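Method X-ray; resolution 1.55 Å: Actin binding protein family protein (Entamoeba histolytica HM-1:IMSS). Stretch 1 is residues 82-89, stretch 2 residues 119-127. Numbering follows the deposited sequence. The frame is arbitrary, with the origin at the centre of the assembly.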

# COMPACT_ATOMS: atom_id res chain seq x y z
N LEU A 82 -1.49 7.56 -14.54
CA LEU A 82 -2.01 6.61 -15.54
C LEU A 82 -0.80 6.10 -16.30
O LEU A 82 -0.17 6.89 -17.01
CB LEU A 82 -3.01 7.32 -16.46
CG LEU A 82 -3.50 6.44 -17.62
CD1 LEU A 82 -4.13 5.15 -17.12
CD2 LEU A 82 -4.46 7.23 -18.49
N LEU A 83 -0.45 4.84 -16.09
CA LEU A 83 0.66 4.19 -16.82
C LEU A 83 0.02 3.43 -17.97
O LEU A 83 -0.85 2.60 -17.70
CB LEU A 83 1.42 3.26 -15.88
CG LEU A 83 1.89 3.87 -14.56
CD1 LEU A 83 2.67 2.84 -13.77
CD2 LEU A 83 2.70 5.13 -14.77
N ALA A 84 0.41 3.71 -19.20
CA ALA A 84 -0.17 2.99 -20.35
C ALA A 84 0.99 2.27 -21.02
O ALA A 84 1.86 2.95 -21.61
CB ALA A 84 -0.85 3.94 -21.28
N TYR A 85 1.00 0.94 -20.88
CA TYR A 85 2.01 0.07 -21.53
C TYR A 85 1.43 -0.33 -22.88
O TYR A 85 0.45 -1.06 -22.90
CB TYR A 85 2.34 -1.14 -20.66
CG TYR A 85 3.19 -2.16 -21.37
CD1 TYR A 85 4.42 -1.84 -21.91
CD2 TYR A 85 2.75 -3.46 -21.55
CE1 TYR A 85 5.19 -2.77 -22.58
CE2 TYR A 85 3.50 -4.40 -22.22
CZ TYR A 85 4.73 -4.06 -22.75
OH TYR A 85 5.46 -5.00 -23.43
N ILE A 86 1.95 0.26 -23.95
CA ILE A 86 1.42 0.02 -25.31
C ILE A 86 2.62 -0.32 -26.18
O ILE A 86 3.19 0.55 -26.84
CB ILE A 86 0.61 1.23 -25.82
CG1 ILE A 86 -0.49 1.59 -24.83
CG2 ILE A 86 0.08 0.93 -27.22
CD1 ILE A 86 -1.21 2.87 -25.18
N PRO A 87 3.06 -1.60 -26.15
CA PRO A 87 4.26 -2.00 -26.87
C PRO A 87 4.12 -1.85 -28.39
O PRO A 87 3.04 -2.09 -28.90
CB PRO A 87 4.49 -3.46 -26.43
CG PRO A 87 3.13 -3.94 -25.96
CD PRO A 87 2.47 -2.70 -25.37
N ASP A 88 5.19 -1.46 -29.07
CA ASP A 88 5.19 -1.12 -30.51
C ASP A 88 4.79 -2.35 -31.33
O ASP A 88 4.25 -2.14 -32.44
CB ASP A 88 6.56 -0.63 -30.96
CG ASP A 88 6.93 0.76 -30.50
OD1 ASP A 88 6.00 1.56 -30.21
OD2 ASP A 88 8.14 1.05 -30.47
N ARG A 89 5.06 -3.57 -30.86
CA ARG A 89 4.81 -4.77 -31.71
C ARG A 89 3.34 -5.20 -31.57
O ARG A 89 2.93 -6.09 -32.39
CB ARG A 89 5.74 -5.93 -31.38
CG ARG A 89 5.44 -6.68 -30.09
CD ARG A 89 6.49 -7.77 -29.92
NE ARG A 89 6.19 -8.65 -28.81
CZ ARG A 89 5.43 -9.74 -28.89
NH1 ARG A 89 4.84 -10.05 -30.03
NH2 ARG A 89 5.23 -10.48 -27.82
N HIS A 119 2.99 7.30 -21.08
CA HIS A 119 2.92 6.32 -22.20
C HIS A 119 4.28 5.63 -22.30
O HIS A 119 5.29 6.34 -22.36
CB HIS A 119 2.52 7.06 -23.47
CG HIS A 119 2.44 6.19 -24.67
ND1 HIS A 119 1.23 5.88 -25.26
CD2 HIS A 119 3.40 5.63 -25.43
CE1 HIS A 119 1.46 5.12 -26.33
NE2 HIS A 119 2.78 4.95 -26.45
N GLY A 120 4.32 4.31 -22.24
CA GLY A 120 5.58 3.56 -22.35
C GLY A 120 5.41 2.39 -23.29
O GLY A 120 4.28 1.95 -23.46
N THR A 121 6.49 1.94 -23.91
CA THR A 121 6.42 0.84 -24.93
C THR A 121 7.23 -0.36 -24.49
O THR A 121 7.16 -1.38 -25.17
CB THR A 121 6.85 1.36 -26.30
OG1 THR A 121 8.26 1.63 -26.27
CG2 THR A 121 6.07 2.60 -26.70
N VAL A 122 8.02 -0.23 -23.43
CA VAL A 122 8.89 -1.34 -22.91
C VAL A 122 8.78 -1.30 -21.39
O VAL A 122 8.45 -0.23 -20.82
CB VAL A 122 10.34 -1.20 -23.40
CG1 VAL A 122 10.47 -1.36 -24.90
CG2 VAL A 122 10.91 0.14 -23.01
N PHE A 123 9.05 -2.42 -20.74
CA PHE A 123 9.02 -2.51 -19.26
C PHE A 123 9.92 -1.46 -18.63
O PHE A 123 9.57 -0.88 -17.57
CB PHE A 123 9.46 -3.89 -18.80
CG PHE A 123 8.48 -5.02 -18.99
CD1 PHE A 123 7.46 -4.97 -19.93
CD2 PHE A 123 8.63 -6.16 -18.22
CE1 PHE A 123 6.59 -6.03 -20.07
CE2 PHE A 123 7.75 -7.22 -18.36
CZ PHE A 123 6.74 -7.15 -19.28
N SER A 124 11.06 -1.18 -19.24
CA SER A 124 12.09 -0.27 -18.69
C SER A 124 11.60 1.19 -18.74
O SER A 124 12.28 2.05 -18.14
CB SER A 124 13.41 -0.47 -19.41
OG SER A 124 13.33 -0.14 -20.79
N ASP A 125 10.48 1.47 -19.39
CA ASP A 125 9.81 2.80 -19.30
C ASP A 125 9.09 2.98 -17.97
O ASP A 125 8.63 4.13 -17.69
CB ASP A 125 8.83 3.04 -20.44
CG ASP A 125 9.50 3.27 -21.78
OD1 ASP A 125 10.68 3.76 -21.82
OD2 ASP A 125 8.84 2.94 -22.80
N PHE A 126 8.97 1.93 -17.19
CA PHE A 126 8.25 1.93 -15.90
C PHE A 126 9.22 1.54 -14.79
O PHE A 126 10.45 1.61 -14.98
CB PHE A 126 7.00 1.07 -16.06
CG PHE A 126 6.11 1.53 -17.18
CD1 PHE A 126 5.36 2.69 -17.06
CD2 PHE A 126 6.00 0.82 -18.37
CE1 PHE A 126 4.55 3.14 -18.09
CE2 PHE A 126 5.15 1.25 -19.38
CZ PHE A 126 4.43 2.41 -19.25
N GLY A 127 8.67 1.16 -13.64
CA GLY A 127 9.46 1.05 -12.42
C GLY A 127 9.96 2.40 -11.95
O GLY A 127 9.65 3.45 -12.55
O HOH W 1 7.76 -4.22 -24.51
O HOH W 2 7.76 -1.54 -27.79

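Where two parallel strands run out together, the backbone pairing that joins them is often short, and the side chains of the loop that follows must finish the job. The actin binding protein family protein of Entamoeba histolytica offers a compact example, in which 522 Å² is buried between residues 82-89 and 119-127. Ala84 pairs with His119 and Tyr85 with Gly120, and two nearly linear hydrogen bonds close around Gly120: its N donates to Ala84 O at 2.9 Å, and its O accepts from Ile86 N, also at 2.9 Å. The same carbonyls receive CA-H...O contacts, from His119 CA to Ala84 O at 3.6 Å and from Tyr85 CA to Gly120 O at 3.5 Å.

Tyr85 covers the most surface. Its CB lies on the same side of the sheet that a CB of Gly120 would occupy, and with chi1 in the t well its ring reaches along the second stretch. There the edge of the Phe123 ring meets the Tyr85 face, with centroids 5.5 Å apart and planes at 77°. A tyrosine suits this place because it combines an aromatic surface with a polar tip: Tyr85 OH lies 2.7 Å from the oxygen of water 1, which in turn donates to Thr121 O at 3.0 Å.

Phe126, buried and pointing toward the first stretch, packs against the same strand. Its CE1 lies 3.8 Å from Leu83 CB and its CE2 3.9 Å from Tyr85 CB, while Ala84 O approaches the ring edge, 3.5 Å from CZ. The glycine at 120 makes room for this ring, since an ideal CB modelled on Gly120 would sit 2.5 Å from Phe126 CZ, close enough to clash. The turn that delivers the phenylalanine is tied by Asp125, whose OD2 accepts from Thr121 N at 2.8 Å and, weakly, from Val122 N at 3.3 Å; Phe126 N itself bonds to Phe123 O at 2.9 Å.

Thr121 continues the contact beyond the last bridge. Its CG2 methyl rests 3.5 Å from Ile86 O and 3.7 Å from Asp88 OD1, a small group that fits beside the departing chain. Its carbonyl is busier: Thr121 O receives a CA-H...O contact from Pro87 CA at 3.4 Å and a hydrogen bond from water 2 at 2.7 Å, and that water accepts from Asp88 N at 2.9 Å. Water thus carries the association onward where direct strand pairing has ended.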